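Local coordinates for protein myosin-I heavy chain (Dictyostelium discoideum, PDB 5EJY) that works as an actin-based motor with ATPase activity in early phagocytosis and adhesion, this chain being the first MyTH4-FERM part of its tail, at residues D229-R233 / S234-V238; V309-E312 / F313-Q317. All coordinates share one frame; numbering follows the deposited sequence.

Overall arrangement
Contact 1 comes first along the chain, in the ubiquitin-like lobe of the FERM region, where helix 223-233 ends and the chain turns back on itself through residues 234-238. Contact 2 follows, within helix 304-322 of the central FERM lobe, and closes no loop beyond single helical turns. The two are in series, neither nested nor crossed. Their centres lie about 13 Å apart and they touch directly: Arg237 NH2 makes a salt bridge of 2.9 Å to Glu310 OE1, and Met236 CG packs 3.7 Å from Val309 CG1. The turn ending one helix thus docks on the next lobe's helix, tying neighbouring lobes together.

Contact 1 of 2, residues D229-R233 / S234-V238; sequences DLSQR and SRMRV
Ser231 and Ser234 meet where helix 223-233 of the ubiquitin-like FERM lobe ends in a Schellman motif. The evidence is the positive phi of Arg235 (65°) together with two backbone bonds returning into the last turn. Met236 N donates to Ser231 O at 3.0 Å, with an N-H...O angle of 155°, and Arg235 N donates to Gln232 O, meeting that carbonyl from above its plane instead of along a lone pair.

Ser234 folds its hydroxyl back onto the helix. With OG beside its own backbone N and anti to the carbonyl carbon (chi1 -55°), it donates to Leu230 O at 2.8 Å. Ser234 N donates to Leu230 O as well, at 2.9 Å, and the two donors arrive from opposite faces of the carbonyl plane. One main-chain oxygen of the closing turn is therefore held by both the amide and the side chain of a single residue.

Ser231 is buried under the returning chain. Its CB lies 3.3 Å from Arg237 O, while its OG is hydrogen-bonded to Ser227 O and Asn243 ND2; Asn243 also donates to Arg237 O, so the Asn243 amide bridges the Ser231 side chain and the backbone of the loop. Met236 runs past Ser231, SD 4.0 Å from its CA, and continues onto Phe289 of strand 285-291 and onto helix 304-322. On the more exposed flank, Gln232 and Val238 run alongside each other in the same direction, with Val238 CG1 3.9 Å from Gln232 CB and 4.0 Å from Gln232 CG.

Contact 2 of 2, residues V309-E312 / F313-Q317; sequences VENE and FYYHQ
Helix 304-322, of the central FERM lobe, carries this contact between successive turns. Its i to i+4 pattern is seen in Phe313 N to Val309 O (3.2 Å) and in Tyr315 N to Asn311 O (2.9 Å).

Asn311 O accepts from the amide of Tyr315 and also lies against one face of its ring, 3.1 Å above the plane and over the centre. Tyr315 CG lies beside its backbone N, anti to the carbonyl carbon (chi1 -58°), which turns the ring back over the preceding turn and brings Tyr315 OH to 3.8 Å from Asn311 CB. Glu312 bends at chi2 and sets its carboxylate at the ring edge, nearly perpendicular to the ring (87°), with OE1 3.9 Å from Tyr315 CD2. A serine in place of Tyr315 would probably leave Asn311 CB and Glu312 OE1 without the ring against them and open a gap towards Val398 and Glu402 of helix 390-402.

Phe313 packs beside Val309, CE2 to CG1 4.0 Å. At His316 the ring folds back to the preceding turn, and ND1 makes a weak, bent hydrogen bond to Glu312 O, 2.6 Å long with an N-H...O angle of 126°.

Contact 1 of 2, residues D229-R233 / S234-V238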
loop_
_atom_site.group_PDB
_atom_site.type_symbol
_atom_site.label_atom_id
_atom_site.label_comp_id
_atom_site.label_asym_id
_atom_site.label_seq_id
_atom_site.Cartn_x
_atom_site.Cartn_y
_atom_site.Cartn_z
ATOM N N ASP A 229 7.938 8.405 -6.217
ATOM C CA ASP A 229 9.122 7.694 -6.705
ATOM C C ASP A 229 8.867 7.119 -8.100
ATOM O O ASP A 229 9.676 7.292 -9.013
ATOM C CB ASP A 229 9.477 6.577 -5.719
ATOM C CG ASP A 229 10.856 5.986 -5.948
ATOM O OD1 ASP A 229 11.706 6.599 -6.644
ATOM O OD2 ASP A 229 11.090 4.896 -5.396
ATOM N N LEU A 230 7.746 6.425 -8.269
ATOM C CA LEU A 230 7.430 5.837 -9.568
ATOM C C LEU A 230 7.200 6.912 -10.633
ATOM O O LEU A 230 7.592 6.743 -11.779
ATOM C CB LEU A 230 6.194 4.934 -9.494
ATOM C CG LEU A 230 6.449 3.437 -9.645
ATOM C CD1 LEU A 230 5.126 2.728 -9.949
ATOM C CD2 LEU A 230 7.497 3.146 -10.731
ATOM N N SER A 231 6.562 8.013 -10.252
ATOM C CA SER A 231 6.369 9.117 -11.188
ATOM C C SER A 231 7.731 9.617 -11.678
ATOM O O SER A 231 7.984 9.705 -12.880
ATOM C CB SER A 231 5.600 10.254 -10.514
ATOM O OG SER A 231 4.304 9.817 -10.114
ATOM N N GLN A 232 8.613 9.926 -10.736
ATOM C CA GLN A 232 9.933 10.445 -11.098
ATOM C C GLN A 232 10.690 9.448 -11.980
ATOM O O GLN A 232 11.283 9.822 -13.000
ATOM C CB GLN A 232 10.729 10.788 -9.835
ATOM C CG GLN A 232 12.159 11.250 -10.124
ATOM C CD GLN A 232 12.857 11.797 -8.884
ATOM O OE1 GLN A 232 12.471 11.499 -7.752
ATOM N NE2 GLN A 232 13.886 12.610 -9.097
ATOM N N ARG A 233 10.646 8.174 -11.606
ATOM C CA ARG A 233 11.347 7.141 -12.354
ATOM C C ARG A 233 10.771 6.878 -13.753
ATOM O O ARG A 233 11.485 6.408 -14.638
ATOM C CB ARG A 233 11.412 5.845 -11.541
ATOM C CG ARG A 233 12.193 5.997 -10.235
ATOM C CD ARG A 233 12.047 4.760 -9.380
ATOM N NE ARG A 233 12.584 3.610 -10.085
ATOM C CZ ARG A 233 13.876 3.296 -10.112
ATOM N NH1 ARG A 233 14.760 4.034 -9.443
ATOM N NH2 ARG A 233 14.279 2.238 -10.802
ATOM N N SER A 234 9.493 7.180 -13.947
ATOM C CA SER A 234 8.862 7.056 -15.266
ATOM C C SER A 234 9.009 8.340 -16.063
ATOM O O SER A 234 8.540 8.428 -17.190
ATOM C CB SER A 234 7.367 6.744 -15.110
ATOM O OG SER A 234 7.177 5.600 -14.304
ATOM N N ARG A 235 9.642 9.341 -15.452
ATOM C CA ARG A 235 9.834 10.662 -16.048
ATOM C C ARG A 235 8.524 11.425 -16.276
ATOM O O ARG A 235 8.392 12.197 -17.227
ATOM C CB ARG A 235 10.639 10.563 -17.352
ATOM C CG ARG A 235 11.822 9.604 -17.255
ATOM C CD ARG A 235 12.881 9.910 -18.326
ATOM N NE ARG A 235 13.964 8.927 -18.328
ATOM C CZ ARG A 235 15.039 8.993 -17.547
ATOM N NH1 ARG A 235 15.179 10.000 -16.686
ATOM N NH2 ARG A 235 15.976 8.050 -17.626
ATOM N N MET A 236 7.556 11.205 -15.391
ATOM C CA MET A 236 6.343 12.003 -15.372
ATOM C C MET A 236 6.620 13.221 -14.505
ATOM O O MET A 236 7.718 13.359 -13.970
ATOM C CB MET A 236 5.201 11.176 -14.753
ATOM C CG MET A 236 4.973 9.875 -15.481
ATOM S SD MET A 236 4.172 8.551 -14.532
ATOM C CE MET A 236 2.783 9.429 -13.818
ATOM N N ARG A 237 5.630 14.094 -14.332
ATOM C CA ARG A 237 5.752 15.117 -13.306
ATOM C C ARG A 237 6.051 14.390 -12.008
ATOM O O ARG A 237 5.473 13.338 -11.733
ATOM C CB ARG A 237 4.479 15.950 -13.177
ATOM C CG ARG A 237 4.325 16.999 -14.264
ATOM C CD ARG A 237 3.000 17.726 -14.101
ATOM N NE ARG A 237 1.867 16.872 -14.460
ATOM C CZ ARG A 237 0.594 17.221 -14.318
ATOM N NH1 ARG A 237 0.277 18.400 -13.796
ATOM N NH2 ARG A 237 -0.368 16.385 -14.687
ATOM N N VAL A 238 6.962 14.930 -11.209
ATOM C CA VAL A 238 7.483 14.146 -10.091
ATOM C C VAL A 238 6.533 14.074 -8.890
ATOM O O VAL A 238 6.671 13.196 -8.040
ATOM C CB VAL A 238 8.904 14.603 -9.636
ATOM C CG1 VAL A 238 9.904 14.487 -10.791
ATOM C CG2 VAL A 238 8.866 16.015 -9.063
#

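Contact 2 of 2, residues V309-E312 / F313-Q317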
loop_
_atom_site.group_PDB
_atom_site.type_symbol
_atom_site.label_atom_id
_atom_site.label_comp_id
_atom_site.label_asym_id
_atom_site.label_seq_id
_atom_site.Cartn_x
_atom_site.Cartn_y
_atom_site.Cartn_z
ATOM N N VAL A 309 4.057 11.242 -21.141
ATOM C CA VAL A 309 4.180 9.911 -20.537
ATOM C C VAL A 309 2.938 9.602 -19.690
ATOM O O VAL A 309 2.411 8.490 -19.728
ATOM C CB VAL A 309 5.436 9.770 -19.650
ATOM C CG1 VAL A 309 5.403 8.452 -18.898
ATOM C CG2 VAL A 309 6.709 9.867 -20.496
ATOM N N GLU A 310 2.476 10.596 -18.945
ATOM C CA GLU A 310 1.276 10.447 -18.129
ATOM C C GLU A 310 0.074 10.074 -18.988
ATOM O O GLU A 310 -0.695 9.171 -18.647
ATOM C CB GLU A 310 0.975 11.749 -17.396
ATOM C CG GLU A 310 2.103 12.222 -16.471
ATOM C CD GLU A 310 1.826 13.579 -15.881
ATOM O OE1 GLU A 310 0.691 14.078 -16.050
ATOM O OE2 GLU A 310 2.736 14.152 -15.236
ATOM N N ASN A 311 -0.090 10.783 -20.098
ATOM C CA ASN A 311 -1.263 10.588 -20.946
ATOM C C ASN A 311 -1.285 9.205 -21.591
ATOM O O ASN A 311 -2.338 8.598 -21.699
ATOM C CB ASN A 311 -1.396 11.712 -21.986
ATOM C CG ASN A 311 -1.734 13.052 -21.352
ATOM O OD1 ASN A 311 -2.165 13.118 -20.202
ATOM N ND2 ASN A 311 -1.547 14.124 -22.099
ATOM N N GLU A 312 -0.122 8.696 -21.994
ATOM C CA GLU A 312 -0.035 7.333 -22.540
ATOM C C GLU A 312 -0.413 6.265 -21.514
ATOM O O GLU A 312 -1.128 5.311 -21.839
ATOM C CB GLU A 312 1.370 7.043 -23.089
ATOM C CG GLU A 312 1.812 7.998 -24.183
ATOM C CD GLU A 312 1.052 7.809 -25.492
ATOM O OE1 GLU A 312 0.512 6.704 -25.729
ATOM O OE2 GLU A 312 0.995 8.775 -26.285
ATOM N N PHE A 313 0.074 6.401 -20.279
ATOM C CA PHE A 313 -0.346 5.473 -19.231
ATOM C C PHE A 313 -1.874 5.550 -19.120
ATOM O O PHE A 313 -2.569 4.526 -19.057
ATOM C CB PHE A 313 0.297 5.824 -17.875
ATOM C CG PHE A 313 1.689 5.237 -17.667
ATOM C CD1 PHE A 313 2.024 3.993 -18.168
ATOM C CD2 PHE A 313 2.650 5.938 -16.933
ATOM C CE1 PHE A 313 3.306 3.459 -17.964
ATOM C CE2 PHE A 313 3.917 5.413 -16.720
ATOM C CZ PHE A 313 4.246 4.172 -17.236
ATOM N N TYR A 314 -2.398 6.766 -19.108
ATOM C CA TYR A 314 -3.842 6.926 -18.955
ATOM C C TYR A 314 -4.672 6.302 -20.090
ATOM O O TYR A 314 -5.696 5.670 -19.826
ATOM C CB TYR A 314 -4.240 8.391 -18.737
ATOM C CG TYR A 314 -5.744 8.550 -18.732
ATOM C CD1 TYR A 314 -6.525 7.862 -17.804
ATOM C CD2 TYR A 314 -6.388 9.342 -19.673
ATOM C CE1 TYR A 314 -7.918 7.976 -17.801
ATOM C CE2 TYR A 314 -7.791 9.471 -19.671
ATOM C CZ TYR A 314 -8.538 8.791 -18.734
ATOM O OH TYR A 314 -9.920 8.913 -18.737
ATOM N N TYR A 315 -4.249 6.472 -21.342
ATOM C CA TYR A 315 -4.994 5.880 -22.457
ATOM C C TYR A 315 -5.152 4.375 -22.287
ATOM O O TYR A 315 -6.200 3.823 -22.603
ATOM C CB TYR A 315 -4.335 6.160 -23.814
ATOM C CG TYR A 315 -4.155 7.618 -24.142
ATOM C CD1 TYR A 315 -5.041 8.572 -23.680
ATOM C CD2 TYR A 315 -3.063 8.044 -24.904
ATOM C CE1 TYR A 315 -4.862 9.915 -23.978
ATOM C CE2 TYR A 315 -2.882 9.375 -25.208
ATOM C CZ TYR A 315 -3.781 10.306 -24.744
ATOM O OH TYR A 315 -3.590 11.636 -25.047
ATOM N N HIS A 316 -4.113 3.702 -21.801
ATOM C CA HIS A 316 -4.206 2.261 -21.566
ATOM C C HIS A 316 -5.257 1.955 -20.511
ATOM O O HIS A 316 -6.009 0.988 -20.628
ATOM C CB HIS A 316 -2.860 1.688 -21.109
ATOM C CG HIS A 316 -1.796 1.738 -22.158
ATOM N ND1 HIS A 316 -0.820 2.709 -22.181
ATOM C CD2 HIS A 316 -1.560 0.940 -23.224
ATOM C CE1 HIS A 316 -0.023 2.505 -23.213
ATOM N NE2 HIS A 316 -0.448 1.434 -23.860
ATOM N N GLN A 317 -5.275 2.776 -19.468
ATOM C CA GLN A 317 -6.235 2.632 -18.369
ATOM C C GLN A 317 -7.673 2.835 -18.848
ATOM O O GLN A 317 -8.549 2.028 -18.556
ATOM C CB GLN A 317 -5.902 3.645 -17.276
ATOM C CG GLN A 317 -6.975 3.866 -16.225
ATOM C CD GLN A 317 -6.518 4.849 -15.158
ATOM O OE1 GLN A 317 -5.329 4.930 -14.860
ATOM N NE2 GLN A 317 -7.450 5.621 -14.608
#